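PDB 3BTV: Galactose/lactose metabolism regulatory protein GAL80 from Saccharomyces cerevisiae, which binds the activator GAL4 and blocks its transcriptional activation of the lactose/galactose metabolic genes when no inducing sugar is present. Local coordinates for residues S374-F378 with E400-T404; F229-N233 with S426-S431; G27-A31 with T66-L70. The protein carries 1 engineered substitution. All blocks are in the same frame, centred on the assembly; numbering follows the deposited sequence.

Contact 1: S374-F378 with E400-T404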
ATOM      1  N   SER B 374      24.705  15.505  18.373  1.00 57.04           N
ATOM      2  CA  SER B 374      25.541  14.855  17.372  1.00 52.07           C
ATOM      3  C   SER B 374      26.438  15.878  16.670  1.00 65.89           C
ATOM      4  O   SER B 374      27.516  15.542  16.172  1.00 75.12           O
ATOM      5  CB  SER B 374      24.688  14.066  16.366  1.00 61.03           C
ATOM      6  OG  SER B 374      24.219  14.887  15.310  1.00 66.10           O
ATOM      7  N   ILE B 375      26.001  17.132  16.655  1.00 59.55           N
ATOM      8  CA  ILE B 375      26.783  18.194  16.038  1.00 67.49           C
ATOM      9  C   ILE B 375      28.038  18.517  16.856  1.00 85.70           C
ATOM     10  O   ILE B 375      29.155  18.447  16.342  1.00 87.52           O
ATOM     11  CB  ILE B 375      25.949  19.468  15.839  1.00 52.46           C
ATOM     12  CG1 ILE B 375      24.865  19.233  14.788  1.00 59.59           C
ATOM     13  CG2 ILE B 375      26.848  20.631  15.413  1.00 66.01           C
ATOM     14  CD1 ILE B 375      24.003  20.451  14.499  1.00 68.70           C
ATOM     15  N   SER B 376      27.855  18.856  18.127  1.00 76.57           N
ATOM     16  CA  SER B 376      28.983  19.192  18.987  1.00 81.20           C
ATOM     17  C   SER B 376      29.953  18.022  19.130  1.00 85.50           C
ATOM     18  O   SER B 376      31.161  18.217  19.168  1.00100.87           O
ATOM     19  CB  SER B 376      28.506  19.659  20.363  1.00 72.44           C
ATOM     20  OG  SER B 376      28.111  18.568  21.166  1.00 79.96           O
ATOM     21  N   ASP B 377      29.420  16.808  19.203  1.00 70.37           N
ATOM     22  CA  ASP B 377      30.257  15.622  19.309  1.00 79.36           C
ATOM     23  C   ASP B 377      31.162  15.485  18.096  1.00 86.69           C
ATOM     24  O   ASP B 377      32.306  15.054  18.207  1.00 86.69           O
ATOM     25  CB  ASP B 377      29.398  14.375  19.467  1.00 85.87           C
ATOM     26  CG  ASP B 377      28.787  14.271  20.843  1.00101.54           C
ATOM     27  OD1 ASP B 377      28.875  15.257  21.605  1.00111.92           O
ATOM     28  OD2 ASP B 377      28.224  13.206  21.163  1.00 89.83           O
ATOM     29  N   PHE B 378      30.631  15.836  16.934  1.00 76.01           N
ATOM     30  CA  PHE B 378      31.444  15.937  15.738  1.00 66.84           C
ATOM     31  C   PHE B 378      32.419  17.081  15.934  1.00 75.87           C
ATOM     32  O   PHE B 378      33.615  16.958  15.673  1.00 75.60           O
ATOM     33  CB  PHE B 378      30.561  16.213  14.522  1.00 77.48           C
ATOM     34  CG  PHE B 378      31.307  16.754  13.323  1.00 78.53           C
ATOM     35  CD1 PHE B 378      32.172  15.944  12.596  1.00 77.87           C
ATOM     36  CD2 PHE B 378      31.117  18.064  12.907  1.00 65.38           C
ATOM     37  CE1 PHE B 378      32.851  16.440  11.486  1.00 75.84           C
ATOM     38  CE2 PHE B 378      31.792  18.565  11.796  1.00 72.96           C
ATOM     39  CZ  PHE B 378      32.660  17.750  11.087  1.00 72.77           C
ATOM     40  N   GLU B 400      27.024   7.843  11.881  1.00 66.41           N
ATOM     41  CA  GLU B 400      27.812   8.999  12.312  1.00 65.81           C
ATOM     42  C   GLU B 400      27.364  10.312  11.718  1.00 60.01           C
ATOM     43  O   GLU B 400      26.776  10.359  10.639  1.00 63.16           O
ATOM     44  CB  GLU B 400      29.276   8.807  11.905  1.00 97.78           C
ATOM     45  CG  GLU B 400      30.074   7.952  12.850  1.00141.39           C
ATOM     46  CD  GLU B 400      29.252   6.818  13.410  1.00180.45           C
ATOM     47  OE1 GLU B 400      29.125   6.745  14.650  1.00191.10           O
ATOM     48  OE2 GLU B 400      28.715   6.018  12.611  1.00194.07           O
ATOM     49  N   GLY B 401      27.698  11.386  12.420  1.00 61.14           N
ATOM     50  CA  GLY B 401      27.504  12.722  11.908  1.00 64.67           C
ATOM     51  C   GLY B 401      26.056  13.136  11.988  1.00 57.30           C
ATOM     52  O   GLY B 401      25.372  12.891  12.977  1.00 56.16           O
ATOM     53  N   PHE B 402      25.587  13.747  10.916  1.00 51.03           N
ATOM     54  CA  PHE B 402      24.266  14.337  10.876  1.00 50.13           C
ATOM     55  C   PHE B 402      24.016  14.674   9.418  1.00 55.42           C
ATOM     56  O   PHE B 402      24.972  14.869   8.659  1.00 53.48           O
ATOM     57  CB  PHE B 402      24.252  15.613  11.710  1.00 48.28           C
ATOM     58  CG  PHE B 402      25.426  16.514  11.446  1.00 56.74           C
ATOM     59  CD1 PHE B 402      26.519  16.516  12.299  1.00 58.85           C
ATOM     60  CD2 PHE B 402      25.450  17.343  10.332  1.00 63.76           C
ATOM     61  CE1 PHE B 402      27.603  17.340  12.051  1.00 54.70           C
ATOM     62  CE2 PHE B 402      26.530  18.169  10.084  1.00 61.44           C
ATOM     63  CZ  PHE B 402      27.604  18.168  10.946  1.00 57.44           C
ATOM     64  N   PRO B 403      22.737  14.749   9.022  1.00 47.95           N
ATOM     65  CA  PRO B 403      22.394  14.988   7.620  1.00 46.09           C
ATOM     66  C   PRO B 403      22.705  16.426   7.243  1.00 50.77           C
ATOM     67  O   PRO B 403      22.575  17.333   8.065  1.00 53.55           O
ATOM     68  CB  PRO B 403      20.873  14.770   7.575  1.00 43.87           C
ATOM     69  CG  PRO B 403      20.424  14.627   8.987  1.00 42.36           C
ATOM     70  CD  PRO B 403      21.563  14.847   9.905  1.00 54.59           C
ATOM     71  N   THR B 404      23.097  16.619   5.992  1.00 59.75           N
ATOM     72  CA  THR B 404      23.528  17.912   5.507  1.00 46.52           C
ATOM     73  C   THR B 404      22.589  18.384   4.412  1.00 46.63           C
ATOM     74  O   THR B 404      21.637  17.697   4.053  1.00 49.91           O
ATOM     75  CB  THR B 404      24.924  17.801   4.886  1.00 58.76           C
ATOM     76  OG1 THR B 404      24.829  17.080   3.649  1.00 55.52           O
ATOM     77  CG2 THR B 404      25.851  17.054   5.819  1.00 54.88           C
TER
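S374-F378 is one helical turn, with F378 N donating to S374 O at 3.2 Å. E400-T404 is an irregular chain running past it. The backbones come closest at S374 and G401, whose CA atoms are 6.2 Å apart. G401 has a positive phi of 77°, and F402 after it is extended, with its CA-CB bond toward the helix. No hydrogen bond joins the segments; the contact is mainly apolar. I375 CG1 lies over one face of the F402 ring, 4.0 Å from F402 CD1. The edge of F402 meets the face of F378 in an offset edge-to-face pair. The centroids are 5.5 Å apart and the planes are at 78°. S374 OG sits 3.7 Å from F402 CB but is hydrogen-bonded to L371 O in its own helix. F392 packs against both phenylalanine rings. T404 is the N-cap of helix 405-424. The contact thus sets helix 363-380 against the lead-in to helix 405-424, beside Rossmann strand 148-152, where F402 touches I150 and P403 is hydrogen-bonded through its backbone to I151.

Contact 2: F229-N233 with S426-S431; sequences FSRIN and STLNVS
Three backbone hydrogen bonds join these antiparallel segments. I232 and L428 form a hydrogen-bonded pair: I232 N to L428 O is 3.0 Å, L428 N to I232 O is 2.8 Å, and their CA atoms are 5.4 Å apart. V430 N donates to S230 O at 2.9 Å. R231 and N429 form the non-hydrogen-bonded pair between, with CA atoms 4.5 Å apart. R231 to N233 are extended (phi -133° to -142°, psi 137° to 155°). S230 turns a corner at phi/psi -96/-54°. V430 leaves the strand at -108/15°. One water donates to F229 O and V430 O, 2.7 Å from each. N429 (chi1 t) closes an Asx turn: N429 OD1 accepts from S431 N and from S431 OG (chi1 m), both at 2.9 Å. R231 and N429 point to one sheet face, I232 and L428 to the other. I232 (chi1 p) packs CG1 on V430 CG1 at 3.9 Å, near S417 of helix 405-424. V430 (chi1 m) also sets CG2 3.8 Å from F229 CB. T427 CG2 is 3.9 Å from R231 NE. Strand 428-429 is an outermost strand of the large sheet within this chain, and T427 also makes backbone hydrogen bonds to the second subunit. The chemistry is that of a short outer strand: main-chain bonds set the register, with apolar packing on the helix side and polar side chains on the exposed face.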
ATOM      1  N   PHE B 229      15.997   4.549  -3.562  1.00 32.71           N
ATOM      2  CA  PHE B 229      15.040   3.901  -4.454  1.00 41.20           C
ATOM      3  C   PHE B 229      15.607   3.708  -5.847  1.00 43.77           C
ATOM      4  O   PHE B 229      16.419   4.497  -6.296  1.00 41.64           O
ATOM      5  CB  PHE B 229      13.748   4.707  -4.534  1.00 40.59           C
ATOM      6  CG  PHE B 229      12.879   4.549  -3.338  1.00 45.08           C
ATOM      7  CD1 PHE B 229      13.030   5.387  -2.248  1.00 39.12           C
ATOM      8  CD2 PHE B 229      11.932   3.541  -3.284  1.00 42.35           C
ATOM      9  CE1 PHE B 229      12.235   5.229  -1.128  1.00 41.72           C
ATOM     10  CE2 PHE B 229      11.125   3.379  -2.157  1.00 33.06           C
ATOM     11  CZ  PHE B 229      11.285   4.225  -1.085  1.00 31.65           C
ATOM     12  N   SER B 230      15.162   2.657  -6.525  1.00 39.18           N
ATOM     13  CA  SER B 230      15.544   2.405  -7.905  1.00 41.15           C
ATOM     14  C   SER B 230      14.458   2.976  -8.812  1.00 44.52           C
ATOM     15  O   SER B 230      14.726   3.791  -9.697  1.00 47.10           O
ATOM     16  CB  SER B 230      15.705   0.897  -8.131  1.00 45.65           C
ATOM     17  OG  SER B 230      15.544   0.554  -9.490  1.00 77.72           O
ATOM     18  N   ARG B 231      13.222   2.555  -8.571  1.00 43.11           N
ATOM     19  CA  ARG B 231      12.085   2.984  -9.381  1.00 38.34           C
ATOM     20  C   ARG B 231      10.935   3.403  -8.479  1.00 46.33           C
ATOM     21  O   ARG B 231      10.771   2.856  -7.409  1.00 38.15           O
ATOM     22  CB  ARG B 231      11.644   1.845 -10.306  1.00 39.07           C
ATOM     23  CG  ARG B 231      12.744   1.400 -11.284  1.00 62.44           C
ATOM     24  CD  ARG B 231      12.275   0.343 -12.284  1.00 75.64           C
ATOM     25  NE  ARG B 231      11.454   0.918 -13.349  1.00114.45           N
ATOM     26  CZ  ARG B 231      11.316   0.389 -14.562  1.00138.93           C
ATOM     27  NH1 ARG B 231      11.955  -0.732 -14.878  1.00149.40           N
ATOM     28  NH2 ARG B 231      10.546   0.988 -15.464  1.00133.97           N
ATOM     29  N   ILE B 232      10.150   4.382  -8.910  1.00 39.01           N
ATOM     30  CA  ILE B 232       8.979   4.799  -8.160  1.00 34.99           C
ATOM     31  C   ILE B 232       7.809   5.151  -9.066  1.00 41.35           C
ATOM     32  O   ILE B 232       7.981   5.534 -10.226  1.00 42.74           O
ATOM     33  CB  ILE B 232       9.273   6.025  -7.287  1.00 40.87           C
ATOM     34  CG1 ILE B 232       9.670   7.204  -8.179  1.00 51.36           C
ATOM     35  CG2 ILE B 232      10.405   5.722  -6.324  1.00 36.21           C
ATOM     36  CD1 ILE B 232       9.026   8.513  -7.826  1.00 43.02           C
ATOM     37  N   ASN B 233       6.615   5.038  -8.511  1.00 34.37           N
ATOM     38  CA  ASN B 233       5.416   5.576  -9.127  1.00 37.70           C
ATOM     39  C   ASN B 233       4.571   6.231  -8.057  1.00 42.60           C
ATOM     40  O   ASN B 233       4.394   5.681  -6.971  1.00 37.60           O
ATOM     41  CB  ASN B 233       4.580   4.474  -9.782  1.00 32.19           C
ATOM     42  CG  ASN B 233       3.471   5.042 -10.672  1.00 63.96           C
ATOM     43  OD1 ASN B 233       3.675   5.278 -11.862  1.00 79.65           O
ATOM     44  ND2 ASN B 233       2.299   5.273 -10.089  1.00 37.28           N
ATOM     45  N   SER B 426       3.921   8.179 -15.204  1.00 47.27           N
ATOM     46  CA  SER B 426       4.927   7.143 -15.446  1.00 52.30           C
ATOM     47  C   SER B 426       5.674   6.685 -14.198  1.00 51.51           C
ATOM     48  O   SER B 426       5.837   7.429 -13.231  1.00 50.64           O
ATOM     49  CB  SER B 426       5.956   7.603 -16.474  1.00 48.99           C
ATOM     50  OG  SER B 426       6.945   8.396 -15.850  1.00 72.21           O
ATOM     51  N   THR B 427       6.143   5.448 -14.261  1.00 51.88           N
ATOM     52  CA  THR B 427       7.083   4.921 -13.295  1.00 54.36           C
ATOM     53  C   THR B 427       8.467   5.440 -13.655  1.00 60.86           C
ATOM     54  O   THR B 427       8.960   5.211 -14.758  1.00 62.57           O
ATOM     55  CB  THR B 427       7.083   3.397 -13.341  1.00 48.53           C
ATOM     56  OG1 THR B 427       5.786   2.921 -12.974  1.00 38.63           O
ATOM     57  CG2 THR B 427       8.136   2.824 -12.394  1.00 37.72           C
ATOM     58  N   LEU B 428       9.094   6.138 -12.718  1.00 49.35           N
ATOM     59  CA  LEU B 428      10.370   6.789 -12.971  1.00 42.18           C
ATOM     60  C   LEU B 428      11.566   6.080 -12.364  1.00 57.08           C
ATOM     61  O   LEU B 428      11.519   5.626 -11.211  1.00 45.30           O
ATOM     62  CB  LEU B 428      10.336   8.222 -12.443  1.00 49.04           C
ATOM     63  CG  LEU B 428       9.336   9.165 -13.106  1.00 48.32           C
ATOM     64  CD1 LEU B 428       9.509  10.599 -12.555  1.00 50.12           C
ATOM     65  CD2 LEU B 428       9.556   9.122 -14.628  1.00 49.66           C
ATOM     66  N   ASN B 429      12.648   6.011 -13.135  1.00 54.21           N
ATOM     67  CA  ASN B 429      13.914   5.514 -12.613  1.00 61.35           C
ATOM     68  C   ASN B 429      14.657   6.622 -11.881  1.00 62.51           C
ATOM     69  O   ASN B 429      15.138   7.561 -12.508  1.00 55.63           O
ATOM     70  CB  ASN B 429      14.788   4.957 -13.739  1.00 66.52           C
ATOM     71  CG  ASN B 429      16.071   4.335 -13.224  1.00 76.28           C
ATOM     72  OD1 ASN B 429      16.828   4.965 -12.493  1.00 76.87           O
ATOM     73  ND2 ASN B 429      16.322   3.092 -13.610  1.00 96.47           N
ATOM     74  N   VAL B 430      14.762   6.509 -10.556  1.00 45.50           N
ATOM     75  CA  VAL B 430      15.391   7.552  -9.754  1.00 44.82           C
ATOM     76  C   VAL B 430      16.751   7.113  -9.220  1.00 45.01           C
ATOM     77  O   VAL B 430      17.305   7.729  -8.306  1.00 54.68           O
ATOM     78  CB  VAL B 430      14.496   7.934  -8.563  1.00 53.96           C
ATOM     79  CG1 VAL B 430      13.208   8.560  -9.056  1.00 51.15           C
ATOM     80  CG2 VAL B 430      14.205   6.700  -7.719  1.00 36.99           C
ATOM     81  N   SER B 431      17.279   6.042  -9.792  1.00 46.43           N
ATOM     82  CA  SER B 431      18.552   5.467  -9.356  1.00 58.74           C
ATOM     83  C   SER B 431      19.706   6.465  -9.192  1.00 55.78           C
ATOM     84  O   SER B 431      20.531   6.308  -8.293  1.00 59.84           O
ATOM     85  CB  SER B 431      18.982   4.371 -10.331  1.00 66.23           C
ATOM     86  OG  SER B 431      18.002   3.355 -10.407  1.00 80.95           O
TER
HETATM   87  O   HOH W   1      17.413   6.964  -5.699  1.00 44.80           O

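Contact 3: G27-A31 with T66-L70; sequences GLNAA and TIQRL
A single threonine hydroxyl links a loop to a helix here, and the bond is almost straight. A30 N donates to T66 OG1 at 3.0 Å, with an N-H...O angle of 176°. T66 takes chi1 m, and its hydroxyl is also hydrogen-bonded to T62 O, one turn back in the helix. The CA atoms of A30 and T66 are 5.1 Å apart, the nearest approach of the two backbones. T66 to R69 are helical, and L70 N still donates to T66 O at 2.9 Å. L70 itself leaves the helix at phi/psi -112/-6°. The loop is irregular. G27 has phi/psi 112/12°, where a CB would be jammed against the preceding carbonyl. L28 and N29 are extended (-93/123° and -139/115°). A30 then turns to -60/-21° and A31 to -105/-17°. N29, with chi1 t, makes an Asx turn: N29 OD1 accepts from A31 N at 2.9 Å.

The A30 methyl points at the helix. A30 CB lies 3.9 Å from L70 CG (L70 chi1 m, chi2 t) and 3.8 Å from R69 CD. R69 is fully extended, all t, and one face of its guanidinium covers A30 O and A31 CA. A31 CB is 3.4 Å from R69 NH1. Deeper in, L28 (chi1 t, chi2 p) brings CG to 4.2 Å from T66 CG2, and L28 also packs on I52 and L55 of strand 50-56. The arrangement belongs to an NAD-binding type Rossmann fold: the loop after its first strand, 21-26, rests on the helix that follows the second strand, 50-56.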
ATOM      1  N   GLY B  27      14.752  33.473  13.371  1.00 76.96           N
ATOM      2  CA  GLY B  27      13.455  32.838  13.514  1.00 63.10           C
ATOM      3  C   GLY B  27      13.166  32.397  14.932  1.00 72.44           C
ATOM      4  O   GLY B  27      12.217  31.651  15.183  1.00 74.14           O
ATOM      5  N   LEU B  28      13.995  32.856  15.863  1.00 78.01           N
ATOM      6  CA  LEU B  28      13.782  32.559  17.274  1.00 80.81           C
ATOM      7  C   LEU B  28      12.965  33.660  17.938  1.00 74.66           C
ATOM      8  O   LEU B  28      13.347  34.825  17.913  1.00 74.54           O
ATOM      9  CB  LEU B  28      15.112  32.403  18.004  1.00 68.74           C
ATOM     10  CG  LEU B  28      14.951  32.265  19.515  1.00 74.04           C
ATOM     11  CD1 LEU B  28      13.987  31.119  19.840  1.00 63.00           C
ATOM     12  CD2 LEU B  28      16.308  32.065  20.179  1.00 61.89           C
ATOM     13  N   ASN B  29      11.839  33.287  18.532  1.00 86.06           N
ATOM     14  CA  ASN B  29      10.980  34.253  19.199  1.00 69.25           C
ATOM     15  C   ASN B  29      10.443  33.697  20.508  1.00 79.28           C
ATOM     16  O   ASN B  29       9.680  32.729  20.512  1.00 77.99           O
ATOM     17  CB  ASN B  29       9.824  34.649  18.287  1.00 72.89           C
ATOM     18  CG  ASN B  29       8.943  35.719  18.897  1.00 86.47           C
ATOM     19  OD1 ASN B  29       8.996  35.984  20.102  1.00 82.79           O
ATOM     20  ND2 ASN B  29       8.122  36.343  18.066  1.00 79.22           N
ATOM     21  N   ALA B  30      10.833  34.317  21.618  1.00 78.87           N
ATOM     22  CA  ALA B  30      10.481  33.799  22.938  1.00 83.03           C
ATOM     23  C   ALA B  30       8.973  33.703  23.181  1.00 90.00           C
ATOM     24  O   ALA B  30       8.532  32.950  24.055  1.00 91.15           O
ATOM     25  CB  ALA B  30      11.136  34.626  24.021  1.00 68.77           C
ATOM     26  N   ALA B  31       8.188  34.455  22.412  1.00 80.39           N
ATOM     27  CA  ALA B  31       6.738  34.487  22.608  1.00 83.97           C
ATOM     28  C   ALA B  31       5.952  33.713  21.553  1.00 92.35           C
ATOM     29  O   ALA B  31       4.783  33.394  21.758  1.00105.76           O
ATOM     30  CB  ALA B  31       6.246  35.919  22.668  1.00 85.82           C
ATOM     31  N   THR B  66      13.312  39.101  23.008  1.00 74.12           N
ATOM     32  CA  THR B  66      13.686  37.702  23.239  1.00 66.46           C
ATOM     33  C   THR B  66      15.008  37.581  23.993  1.00 81.37           C
ATOM     34  O   THR B  66      15.147  36.758  24.904  1.00 78.44           O
ATOM     35  CB  THR B  66      13.807  36.921  21.906  1.00 77.83           C
ATOM     36  OG1 THR B  66      12.519  36.822  21.284  1.00 77.57           O
ATOM     37  CG2 THR B  66      14.372  35.522  22.149  1.00 65.28           C
ATOM     38  N   ILE B  67      15.980  38.401  23.604  1.00 86.45           N
ATOM     39  CA  ILE B  67      17.293  38.357  24.226  1.00 90.94           C
ATOM     40  C   ILE B  67      17.146  38.696  25.698  1.00 96.59           C
ATOM     41  O   ILE B  67      17.918  38.237  26.538  1.00105.91           O
ATOM     42  CB  ILE B  67      18.276  39.342  23.559  1.00 99.45           C
ATOM     43  CG1 ILE B  67      18.385  39.053  22.060  1.00 82.75           C
ATOM     44  CG2 ILE B  67      19.646  39.251  24.209  1.00102.97           C
ATOM     45  CD1 ILE B  67      19.335  39.973  21.325  1.00 96.11           C
ATOM     46  N   GLN B  68      16.135  39.497  26.003  1.00 86.82           N
ATOM     47  CA  GLN B  68      15.876  39.898  27.374  1.00100.13           C
ATOM     48  C   GLN B  68      15.035  38.844  28.081  1.00103.57           C
ATOM     49  O   GLN B  68      15.403  38.349  29.147  1.00104.31           O
ATOM     50  CB  GLN B  68      15.164  41.249  27.399  1.00108.78           C
ATOM     51  CG  GLN B  68      15.220  41.958  28.733  1.00117.96           C
ATOM     52  CD  GLN B  68      14.841  43.417  28.620  1.00135.73           C
ATOM     53  OE1 GLN B  68      14.427  43.879  27.557  1.00142.75           O
ATOM     54  NE2 GLN B  68      14.982  44.154  29.717  1.00132.10           N
ATOM     55  N   ARG B  69      13.908  38.499  27.469  1.00102.29           N
ATOM     56  CA  ARG B  69      12.962  37.556  28.055  1.00101.82           C
ATOM     57  C   ARG B  69      13.594  36.192  28.320  1.00105.36           C
ATOM     58  O   ARG B  69      13.066  35.397  29.096  1.00105.88           O
ATOM     59  CB  ARG B  69      11.732  37.415  27.155  1.00102.35           C
ATOM     60  CG  ARG B  69      10.727  36.379  27.627  1.00102.41           C
ATOM     61  CD  ARG B  69       9.422  36.499  26.863  1.00105.14           C
ATOM     62  NE  ARG B  69       8.491  35.428  27.205  1.00117.51           N
ATOM     63  CZ  ARG B  69       7.230  35.370  26.786  1.00117.63           C
ATOM     64  NH1 ARG B  69       6.742  36.332  26.012  1.00108.22           N
ATOM     65  NH2 ARG B  69       6.456  34.352  27.146  1.00101.88           N
ATOM     66  N   LEU B  70      14.729  35.927  27.681  1.00104.49           N
ATOM     67  CA  LEU B  70      15.410  34.650  27.853  1.00 98.08           C
ATOM     68  C   LEU B  70      16.736  34.780  28.590  1.00 94.08           C
ATOM     69  O   LEU B  70      17.374  33.775  28.900  1.00 91.87           O
ATOM     70  CB  LEU B  70      15.633  33.968  26.501  1.00 93.30           C
ATOM     71  CG  LEU B  70      14.382  33.432  25.810  1.00 88.75           C
ATOM     72  CD1 LEU B  70      14.744  32.756  24.496  1.00 70.99           C
ATOM     73  CD2 LEU B  70      13.641  32.474  26.732  1.00 85.46           C
TER

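Contact 3 lies in the Rossmann domain and contact 2 on an outer strand, within this chain, of the C-terminal sheet, on opposite sides of the chain's centre, with centres 45 Å apart. Contact 1 is closest to the middle, about 15 Å from the chain's centre. None of the three touches another. All are partly buried, but contacts 2 and 3 include exposed residues and contact 1 has none among those that touch. Contacts 1 and 2 share helix 405-424: residues 400-404 lead into it, residues 426-431 follow it, and contact 2 packs I232 and V430 against it. Their chemistry differs: aromatic stacking in contact 1, main-chain pairing in contact 2, one side-chain-to-backbone bond in contact 3.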